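Local coordinates for DNA processing protein DprA (Streptococcus pneumoniae, PDB 3UQZ) that binds single-stranded DNA cooperatively, shields it from nucleases and helps load RecA onto it during genetic transformation, at residues Phe52-Arg55 / Tyr56-Asp60; Cys259-Leu262 / Ile263-Ala267; Val270-Gly273 / Gln274-Leu277. All blocks are in the same frame, centred on the assembly; numbering follows the deposited sequence.

Interaction 1: Phe52-Arg55 / Tyr56-Asp60; sequences FMER and YFQID
Glu-54 and Gln-58 meet one turn apart near the end of helix 49-58, and a water joins them. It donates to OE1 of Glu-54 over 2.8 Å and to OE1 of Gln-58 over 2.6 Å. Both oxygens act as acceptors here. The carboxylate and amide planes are only 21° apart. NE2 of Gln-58 comes across CG of Glu-54, 3.5 Å from it. Met-53, a selenomethionine here, runs beside Phe-57 and points the same way. Its chain bends at the last torsion (chi3 69°), which swings CE to within 3.9 Å of CE2 of Phe-57. The backbone below is ordinary alpha helix. Tyr-56 N bonds to Phe-52 O at 2.9 Å, and Gln-58 N bonds to Glu-54 O at 3.1 Å. The bond from Ile-59 N to Arg-55 O is weak, as the helix gives way to loop. The two sides differ sharply. Glu-54, Phe-57 and Gln-58 are exposed on the loose, solvent side, whereas Phe-52 and Tyr-56 are buried in the tightly packed one. The hydroxyl of Tyr-56 is hydrogen-bonded to Glu-7, and its ring has a cation-pi contact with Lys-10. Within this sterile alpha motif domain, Phe-52 packs on Leu-11 of helix 5-13 and Ala-41 of helix 37-43, while Tyr-56 rests on Leu-37 of the latter.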
ATOM      1  N   PHE A  52     -20.809  10.240  45.427  1.00 47.84           N
ATOM      2  CA  PHE A  52     -21.699   9.791  44.359  1.00 46.01           C
ATOM      3  C   PHE A  52     -23.155   9.781  44.863  1.00 48.63           C
ATOM      4  O   PHE A  52     -24.039  10.345  44.207  1.00 47.39           O
ATOM      5  CB  PHE A  52     -21.273   8.406  43.810  1.00 47.18           C
ATOM      6  CG  PHE A  52     -22.416   7.553  43.303  1.00 48.09           C
ATOM      7  CD1 PHE A  52     -23.117   7.908  42.155  1.00 50.74           C
ATOM      8  CD2 PHE A  52     -22.822   6.424  43.999  1.00 49.70           C
ATOM      9  CE1 PHE A  52     -24.189   7.138  41.706  1.00 51.15           C
ATOM     10  CE2 PHE A  52     -23.896   5.654  43.549  1.00 52.11           C
ATOM     11  CZ  PHE A  52     -24.567   6.014  42.402  1.00 50.15           C
HETATM   12  N   MSE A  53     -23.388   9.135  46.030  1.00 45.00           N
HETATM   13  CA  MSE A  53     -24.702   9.007  46.664  1.00 44.04           C
HETATM   14  C   MSE A  53     -25.304  10.366  46.992  1.00 49.17           C
HETATM   15  O   MSE A  53     -26.483  10.579  46.712  1.00 48.48           O
HETATM   16  CB  MSE A  53     -24.608   8.134  47.904  1.00 45.77           C
HETATM   17  CG  MSE A  53     -24.266   6.692  47.594  1.00 51.93           C
HETATM   18 SE   MSE A  53     -24.490   5.529  49.134  0.81 58.57          SE
HETATM   19  CE  MSE A  53     -26.477   5.658  49.189  1.00 55.04           C
ATOM     20  N   GLU A  54     -24.464  11.311  47.487  1.00 47.03           N
ATOM     21  CA  GLU A  54     -24.843  12.693  47.789  1.00 47.42           C
ATOM     22  C   GLU A  54     -25.392  13.311  46.519  1.00 51.79           C
ATOM     23  O   GLU A  54     -26.560  13.684  46.501  1.00 52.62           O
ATOM     24  CB  GLU A  54     -23.627  13.491  48.306  1.00 48.98           C
ATOM     25  CG  GLU A  54     -23.954  14.891  48.804  1.00 61.90           C
ATOM     26  CD  GLU A  54     -22.750  15.742  49.160  1.00 93.83           C
ATOM     27  OE1 GLU A  54     -21.968  16.089  48.244  1.00 93.86           O
ATOM     28  OE2 GLU A  54     -22.599  16.080  50.358  1.00 91.47           O
ATOM     29  N   ARG A  55     -24.578  13.334  45.440  1.00 48.13           N
ATOM     30  CA  ARG A  55     -24.926  13.866  44.113  1.00 47.26           C
ATOM     31  C   ARG A  55     -26.205  13.253  43.548  1.00 50.12           C
ATOM     32  O   ARG A  55     -27.044  13.993  43.028  1.00 50.01           O
ATOM     33  CB  ARG A  55     -23.757  13.699  43.133  1.00 46.14           C
ATOM     34  CG  ARG A  55     -22.602  14.659  43.398  1.00 51.22           C
ATOM     35  CD  ARG A  55     -21.550  14.601  42.316  1.00 60.91           C
ATOM     36  NE  ARG A  55     -22.092  14.952  41.001  1.00 70.75           N
ATOM     37  CZ  ARG A  55     -21.384  14.967  39.877  1.00 83.54           C
ATOM     38  NH1 ARG A  55     -20.090  14.666  39.896  1.00 67.56           N
ATOM     39  NH2 ARG A  55     -21.960  15.285  38.726  1.00 70.22           N
ATOM     40  N   TYR A  56     -26.381  11.921  43.710  1.00 45.99           N
ATOM     41  CA  TYR A  56     -27.581  11.208  43.265  1.00 46.07           C
ATOM     42  C   TYR A  56     -28.840  11.781  43.947  1.00 53.17           C
ATOM     43  O   TYR A  56     -29.835  12.062  43.275  1.00 53.63           O
ATOM     44  CB  TYR A  56     -27.449   9.693  43.525  1.00 46.46           C
ATOM     45  CG  TYR A  56     -28.633   8.882  43.037  1.00 47.86           C
ATOM     46  CD1 TYR A  56     -28.605   8.246  41.797  1.00 49.55           C
ATOM     47  CD2 TYR A  56     -29.782   8.749  43.816  1.00 48.13           C
ATOM     48  CE1 TYR A  56     -29.693   7.501  41.343  1.00 49.01           C
ATOM     49  CE2 TYR A  56     -30.878   8.014  43.368  1.00 48.45           C
ATOM     50  CZ  TYR A  56     -30.829   7.393  42.131  1.00 54.75           C
ATOM     51  OH  TYR A  56     -31.916   6.683  41.691  1.00 55.04           O
ATOM     52  N   PHE A  57     -28.780  11.964  45.280  1.00 51.22           N
ATOM     53  CA  PHE A  57     -29.882  12.505  46.078  1.00 51.29           C
ATOM     54  C   PHE A  57     -30.215  13.959  45.777  1.00 56.64           C
ATOM     55  O   PHE A  57     -31.390  14.330  45.866  1.00 56.89           O
ATOM     56  CB  PHE A  57     -29.646  12.285  47.579  1.00 52.68           C
ATOM     57  CG  PHE A  57     -29.717  10.836  47.994  1.00 53.97           C
ATOM     58  CD1 PHE A  57     -30.848  10.069  47.728  1.00 56.85           C
ATOM     59  CD2 PHE A  57     -28.669  10.240  48.673  1.00 55.67           C
ATOM     60  CE1 PHE A  57     -30.903   8.724  48.096  1.00 57.39           C
ATOM     61  CE2 PHE A  57     -28.722   8.890  49.023  1.00 58.06           C
ATOM     62  CZ  PHE A  57     -29.852   8.156  48.774  1.00 55.92           C
ATOM     63  N   GLN A  58     -29.203  14.769  45.387  1.00 52.88           N
ATOM     64  CA  GLN A  58     -29.396  16.185  45.056  1.00 52.82           C
ATOM     65  C   GLN A  58     -30.081  16.410  43.705  1.00 56.89           C
ATOM     66  O   GLN A  58     -30.552  17.519  43.439  1.00 56.96           O
ATOM     67  CB  GLN A  58     -28.080  16.967  45.169  1.00 54.38           C
ATOM     68  CG  GLN A  58     -27.614  17.126  46.619  1.00 77.90           C
ATOM     69  CD  GLN A  58     -26.158  17.477  46.761  1.00106.45           C
ATOM     70  OE1 GLN A  58     -25.377  17.481  45.799  1.00103.75           O
ATOM     71  NE2 GLN A  58     -25.754  17.771  47.989  1.00100.86           N
ATOM     72  N   ILE A  59     -30.158  15.363  42.863  1.00 53.29           N
ATOM     73  CA  ILE A  59     -30.774  15.438  41.535  1.00 52.56           C
ATOM     74  C   ILE A  59     -32.281  15.682  41.596  1.00 56.01           C
ATOM     75  O   ILE A  59     -33.005  14.927  42.246  1.00 55.09           O
ATOM     76  CB  ILE A  59     -30.375  14.216  40.640  1.00 55.08           C
ATOM     77  CG1 ILE A  59     -28.917  14.352  40.140  1.00 54.90           C
ATOM     78  CG2 ILE A  59     -31.340  14.028  39.458  1.00 55.09           C
ATOM     79  CD1 ILE A  59     -28.273  13.087  39.681  1.00 59.68           C
ATOM     80  N   ASP A  60     -32.738  16.743  40.912  1.00 53.69           N
ATOM     81  CA  ASP A  60     -34.153  17.081  40.781  1.00 54.12           C
ATOM     82  C   ASP A  60     -34.707  16.191  39.659  1.00 58.61           C
ATOM     83  O   ASP A  60     -34.513  16.485  38.476  1.00 58.58           O
ATOM     84  CB  ASP A  60     -34.332  18.589  40.464  1.00 56.31           C
ATOM     85  CG  ASP A  60     -35.746  19.067  40.120  1.00 71.58           C
ATOM     86  OD1 ASP A  60     -36.719  18.329  40.411  1.00 71.51           O
ATOM     87  OD2 ASP A  60     -35.880  20.198  39.596  1.00 81.49           O
TER
HETATM   88  O   HOH W   1     -22.765  17.414  45.955  1.00 56.30           O

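Interaction 2: Cys259-Leu262 / Ile263-Ala267; sequences CHHL and IQEGA
His-261 has CG opposite the backbone N (chi1 172°), and Glu-265 has CG beside its own N, anti to the carbonyl carbon (chi1 -70°). These two torsions set CG of Glu-265 over one face of the His-261 ring, and the bend at chi2 of Glu-265 then turns the carboxylate. The CH-pi contact is 4.1 Å from CG of Glu-265 to the centroid of the His-261 ring, nearer the CE1-NE2 side than the middle. Ring and carboxylate planes are 37° apart. NE2 of His-261 and OE2 of Glu-265 stay 4.5 Å apart. Backbone bonds run i to i+4 up to Glu-265 N, which reaches His-261 O at 3.0 Å. The helix then closes in a Schellman motif. Gly-266 takes a positive phi, its N bonds to Ile-263 O, and Ala-267 N bonds to Leu-262 O at 2.9 Å. The turn brings CB of Ala-267 to 4.0 Å from CB of Leu-262. It also ends the helix of the beta-alpha-beta unit formed by strand 243-246, helix 257-264 and strand 268-269. Leu-262 packs on helix 229-239 through Leu-231, Cys-234 and Met-238. NE2 of Gln-264 bonds to Leu-269 O of the second subunit, and Ile-263 packs on that same Leu-269.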
ATOM      1  N   CYS A 259      -2.268   6.080   6.223  1.00 43.75           N
ATOM      2  CA  CYS A 259      -2.843   5.019   5.388  1.00 45.34           C
ATOM      3  C   CYS A 259      -1.739   4.068   4.976  1.00 48.93           C
ATOM      4  O   CYS A 259      -1.915   2.855   5.049  1.00 50.16           O
ATOM      5  CB  CYS A 259      -3.526   5.603   4.153  1.00 47.11           C
ATOM      6  SG  CYS A 259      -4.916   6.705   4.505  1.00 52.01           S
ATOM      7  N   HIS A 260      -0.602   4.633   4.526  1.00 43.19           N
ATOM      8  CA  HIS A 260       0.574   3.903   4.068  1.00 41.39           C
ATOM      9  C   HIS A 260       1.195   3.103   5.194  1.00 45.32           C
ATOM     10  O   HIS A 260       1.534   1.939   4.984  1.00 45.51           O
ATOM     11  CB  HIS A 260       1.580   4.855   3.405  1.00 40.66           C
ATOM     12  CG  HIS A 260       1.073   5.496   2.147  1.00 43.11           C
ATOM     13  ND1 HIS A 260       1.663   6.635   1.642  1.00 44.42           N
ATOM     14  CD2 HIS A 260       0.043   5.140   1.338  1.00 44.27           C
ATOM     15  CE1 HIS A 260       0.984   6.935   0.546  1.00 43.78           C
ATOM     16  NE2 HIS A 260      -0.004   6.068   0.327  1.00 44.07           N
ATOM     17  N   HIS A 261       1.291   3.701   6.398  1.00 41.40           N
ATOM     18  CA  HIS A 261       1.816   3.049   7.599  1.00 41.34           C
ATOM     19  C   HIS A 261       0.918   1.855   7.967  1.00 44.08           C
ATOM     20  O   HIS A 261       1.440   0.781   8.267  1.00 43.91           O
ATOM     21  CB  HIS A 261       1.911   4.057   8.757  1.00 42.79           C
ATOM     22  CG  HIS A 261       2.265   3.444  10.076  1.00 47.65           C
ATOM     23  ND1 HIS A 261       3.573   3.092  10.388  1.00 50.28           N
ATOM     24  CD2 HIS A 261       1.470   3.138  11.128  1.00 50.59           C
ATOM     25  CE1 HIS A 261       3.528   2.583  11.610  1.00 50.13           C
ATOM     26  NE2 HIS A 261       2.287   2.596  12.102  1.00 50.59           N
ATOM     27  N   LEU A 262      -0.426   2.040   7.898  1.00 38.93           N
ATOM     28  CA  LEU A 262      -1.417   1.006   8.202  1.00 38.11           C
ATOM     29  C   LEU A 262      -1.295  -0.193   7.260  1.00 43.47           C
ATOM     30  O   LEU A 262      -1.331  -1.332   7.730  1.00 43.35           O
ATOM     31  CB  LEU A 262      -2.853   1.575   8.185  1.00 37.63           C
ATOM     32  CG  LEU A 262      -3.300   2.367   9.427  1.00 40.78           C
ATOM     33  CD1 LEU A 262      -4.405   3.340   9.078  1.00 39.76           C
ATOM     34  CD2 LEU A 262      -3.713   1.451  10.557  1.00 41.71           C
ATOM     35  N   ILE A 263      -1.135   0.064   5.935  1.00 40.48           N
ATOM     36  CA  ILE A 263      -0.964  -0.971   4.903  1.00 39.91           C
ATOM     37  C   ILE A 263       0.305  -1.786   5.199  1.00 46.35           C
ATOM     38  O   ILE A 263       0.267  -3.016   5.141  1.00 47.12           O
ATOM     39  CB  ILE A 263      -0.991  -0.390   3.462  1.00 41.54           C
ATOM     40  CG1 ILE A 263      -2.390   0.132   3.116  1.00 40.56           C
ATOM     41  CG2 ILE A 263      -0.523  -1.424   2.426  1.00 41.50           C
ATOM     42  CD1 ILE A 263      -2.432   1.169   1.996  1.00 40.16           C
ATOM     43  N   GLN A 264       1.402  -1.096   5.567  1.00 43.90           N
ATOM     44  CA  GLN A 264       2.679  -1.725   5.917  1.00 44.18           C
ATOM     45  C   GLN A 264       2.495  -2.642   7.123  1.00 49.93           C
ATOM     46  O   GLN A 264       3.047  -3.740   7.140  1.00 50.32           O
ATOM     47  CB  GLN A 264       3.753  -0.667   6.208  1.00 44.91           C
ATOM     48  CG  GLN A 264       4.228   0.076   4.966  1.00 43.80           C
ATOM     49  CD  GLN A 264       5.197   1.200   5.264  1.00 50.09           C
ATOM     50  OE1 GLN A 264       5.168   1.847   6.323  1.00 44.91           O
ATOM     51  NE2 GLN A 264       6.035   1.506   4.292  1.00 33.98           N
ATOM     52  N   GLU A 265       1.675  -2.201   8.098  1.00 46.85           N
ATOM     53  CA  GLU A 265       1.363  -2.918   9.335  1.00 46.57           C
ATOM     54  C   GLU A 265       0.334  -4.060   9.189  1.00 51.04           C
ATOM     55  O   GLU A 265       0.046  -4.748  10.171  1.00 53.07           O
ATOM     56  CB  GLU A 265       0.973  -1.945  10.456  1.00 47.99           C
ATOM     57  CG  GLU A 265       2.120  -1.092  10.982  1.00 63.37           C
ATOM     58  CD  GLU A 265       3.309  -1.819  11.588  1.00 92.82           C
ATOM     59  OE1 GLU A 265       3.105  -2.857  12.260  1.00 95.03           O
ATOM     60  OE2 GLU A 265       4.450  -1.335  11.408  1.00 89.75           O
ATOM     61  N   GLY A 266      -0.186  -4.274   7.982  1.00 44.23           N
ATOM     62  CA  GLY A 266      -1.106  -5.371   7.726  1.00 42.50           C
ATOM     63  C   GLY A 266      -2.473  -5.029   7.176  1.00 44.55           C
ATOM     64  O   GLY A 266      -3.221  -5.949   6.832  1.00 44.77           O
ATOM     65  N   ALA A 267      -2.833  -3.727   7.087  1.00 38.70           N
ATOM     66  CA  ALA A 267      -4.147  -3.325   6.563  1.00 37.18           C
ATOM     67  C   ALA A 267      -4.255  -3.588   5.071  1.00 41.44           C
ATOM     68  O   ALA A 267      -3.237  -3.691   4.375  1.00 40.89           O
ATOM     69  CB  ALA A 267      -4.434  -1.865   6.864  1.00 37.27           C
TER

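Interaction 3: Val270-Gly273 / Gln274-Leu277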
ATOM      1  N   VAL A 270      -6.931  -0.628  -0.654  1.00 34.10           N
ATOM      2  CA  VAL A 270      -8.143  -0.659  -1.486  1.00 33.87           C
ATOM      3  C   VAL A 270      -8.131   0.424  -2.568  1.00 40.87           C
ATOM      4  O   VAL A 270      -7.684   1.541  -2.315  1.00 41.28           O
ATOM      5  CB  VAL A 270      -9.485  -0.721  -0.678  1.00 36.41           C
ATOM      6  CG1 VAL A 270      -9.588  -2.014   0.135  1.00 35.87           C
ATOM      7  CG2 VAL A 270      -9.688   0.507   0.212  1.00 35.67           C
ATOM      8  N   THR A 271      -8.603   0.084  -3.777  1.00 39.31           N
ATOM      9  CA  THR A 271      -8.651   0.992  -4.940  1.00 39.52           C
ATOM     10  C   THR A 271     -10.086   1.215  -5.425  1.00 44.67           C
ATOM     11  O   THR A 271     -10.341   2.149  -6.187  1.00 45.13           O
ATOM     12  CB  THR A 271      -7.748   0.473  -6.089  1.00 42.15           C
ATOM     13  OG1 THR A 271      -8.293  -0.734  -6.614  1.00 39.94           O
ATOM     14  CG2 THR A 271      -6.306   0.232  -5.649  1.00 37.53           C
ATOM     15  N   SER A 272     -11.014   0.340  -5.004  1.00 41.31           N
ATOM     16  CA  SER A 272     -12.431   0.414  -5.372  1.00 40.87           C
ATOM     17  C   SER A 272     -13.317  -0.168  -4.257  1.00 45.63           C
ATOM     18  O   SER A 272     -12.798  -0.758  -3.301  1.00 44.44           O
ATOM     19  CB  SER A 272     -12.670  -0.344  -6.677  1.00 42.04           C
ATOM     20  OG  SER A 272     -12.257  -1.697  -6.570  1.00 47.31           O
ATOM     21  N   GLY A 273     -14.637  -0.029  -4.420  1.00 42.89           N
ATOM     22  CA  GLY A 273     -15.635  -0.603  -3.527  1.00 42.61           C
ATOM     23  C   GLY A 273     -15.624  -2.113  -3.626  1.00 47.11           C
ATOM     24  O   GLY A 273     -15.866  -2.804  -2.634  1.00 48.20           O
ATOM     25  N   GLN A 274     -15.292  -2.628  -4.825  1.00 42.82           N
ATOM     26  CA  GLN A 274     -15.164  -4.055  -5.113  1.00 42.39           C
ATOM     27  C   GLN A 274     -14.043  -4.680  -4.289  1.00 44.30           C
ATOM     28  O   GLN A 274     -14.185  -5.817  -3.843  1.00 44.33           O
ATOM     29  CB  GLN A 274     -14.921  -4.276  -6.603  1.00 44.21           C
ATOM     30  CG  GLN A 274     -15.951  -5.180  -7.264  1.00 80.69           C
ATOM     31  CD  GLN A 274     -15.758  -5.167  -8.760  1.00116.11           C
ATOM     32  OE1 GLN A 274     -14.996  -5.964  -9.329  1.00113.10           O
ATOM     33  NE2 GLN A 274     -16.433  -4.241  -9.435  1.00112.51           N
ATOM     34  N   ASP A 275     -12.948  -3.927  -4.057  1.00 39.66           N
ATOM     35  CA  ASP A 275     -11.816  -4.358  -3.234  1.00 38.97           C
ATOM     36  C   ASP A 275     -12.260  -4.533  -1.784  1.00 42.54           C
ATOM     37  O   ASP A 275     -11.803  -5.455  -1.126  1.00 42.33           O
ATOM     38  CB  ASP A 275     -10.658  -3.341  -3.309  1.00 40.91           C
ATOM     39  CG  ASP A 275      -9.774  -3.400  -4.544  1.00 47.27           C
ATOM     40  OD1 ASP A 275      -9.927  -4.347  -5.346  1.00 49.31           O
ATOM     41  OD2 ASP A 275      -8.906  -2.524  -4.690  1.00 49.17           O
ATOM     42  N   VAL A 276     -13.158  -3.648  -1.298  1.00 39.99           N
ATOM     43  CA  VAL A 276     -13.723  -3.675   0.060  1.00 40.16           C
ATOM     44  C   VAL A 276     -14.660  -4.878   0.182  1.00 44.46           C
ATOM     45  O   VAL A 276     -14.487  -5.700   1.082  1.00 44.99           O
ATOM     46  CB  VAL A 276     -14.441  -2.336   0.440  1.00 43.26           C
ATOM     47  CG1 VAL A 276     -15.065  -2.409   1.841  1.00 42.58           C
ATOM     48  CG2 VAL A 276     -13.493  -1.138   0.326  1.00 42.51           C
ATOM     49  N   LEU A 277     -15.620  -4.991  -0.746  1.00 40.32           N
ATOM     50  CA  LEU A 277     -16.606  -6.068  -0.789  1.00 39.84           C
ATOM     51  C   LEU A 277     -15.964  -7.440  -0.856  1.00 48.22           C
ATOM     52  O   LEU A 277     -16.455  -8.369  -0.209  1.00 49.56           O
ATOM     53  CB  LEU A 277     -17.612  -5.856  -1.929  1.00 38.82           C
ATOM     54  CG  LEU A 277     -18.505  -4.618  -1.820  1.00 42.31           C
ATOM     55  CD1 LEU A 277     -19.341  -4.459  -3.046  1.00 42.13           C
ATOM     56  CD2 LEU A 277     -19.402  -4.668  -0.589  1.00 44.01           C
TER
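The carboxylate of Asp-275 is the flat group here, and Thr-271 reaches its OD2 with two donors. The backbone N of Thr-271 comes in on the anti side, close to the carboxylate plane, over 2.8 Å. The hydroxyl OG1 of Thr-271 donates to the same OD2 from above the plane, 37° out of it, over 2.7 Å. Both bonds grip OD2 and would limit rotation of the carboxylate. This is the N-terminal cap of helix 273-279, in the Rossmann-like domain, with Ser-272 at the N-cap position. OG of Ser-272 accepts from Asp-275 N, but the bond is weak at 3.4 Å. The carbonyl O of Ser-272 has a second weak bond from the same N. The side chain of Asp-275 reaches back to Thr-271, and its N is held weakly by Ser-272. Thr-271 holds OG1 between its backbone N and carbonyl carbon (chi1 67°), on the side where OD2 lies. A negative group near a helix N-terminus would probably be stabilised by the helix dipole. OD2 also has a weak bond from Gln-264 of the second subunit, and Thr-271 packs on His-260 of that chain. Beneath the polar cap lies an apolar layer. CG1 of Val-270 touches CB of Asp-275 at 3.8 Å and CG2 of Val-276 at 4.0 Å. Both valines lean on Phe-245 of strand 243-246. The first full helical bond is nearly straight: Leu-277 N to Gly-273 O, 2.9 Å with an N-H...O angle of 172°.

Overall arrangement
The three contacts follow one another along the chain without overlap. Interaction 1 belongs to the sterile alpha motif domain. Interactions 2 and 3 lie on the opposite side of the chain's centre, interaction 2 in the Rossmann-like part. Their centres are about 48 and 52 Å from that of interaction 1, with nearest atoms about 36 and 41 Å away. Interactions 2 and 3 are near neighbours, with centres about 16 Å apart and the short strand 268-269 running between them. Both touch the second subunit, and NE2 of Gln-264 bonds to OD2 of Asp-275 of the other chain. This is consistent with a role in the dimer, whose formation is crucial for loading RecA. No chain of the assembly other than its own touches interaction 1.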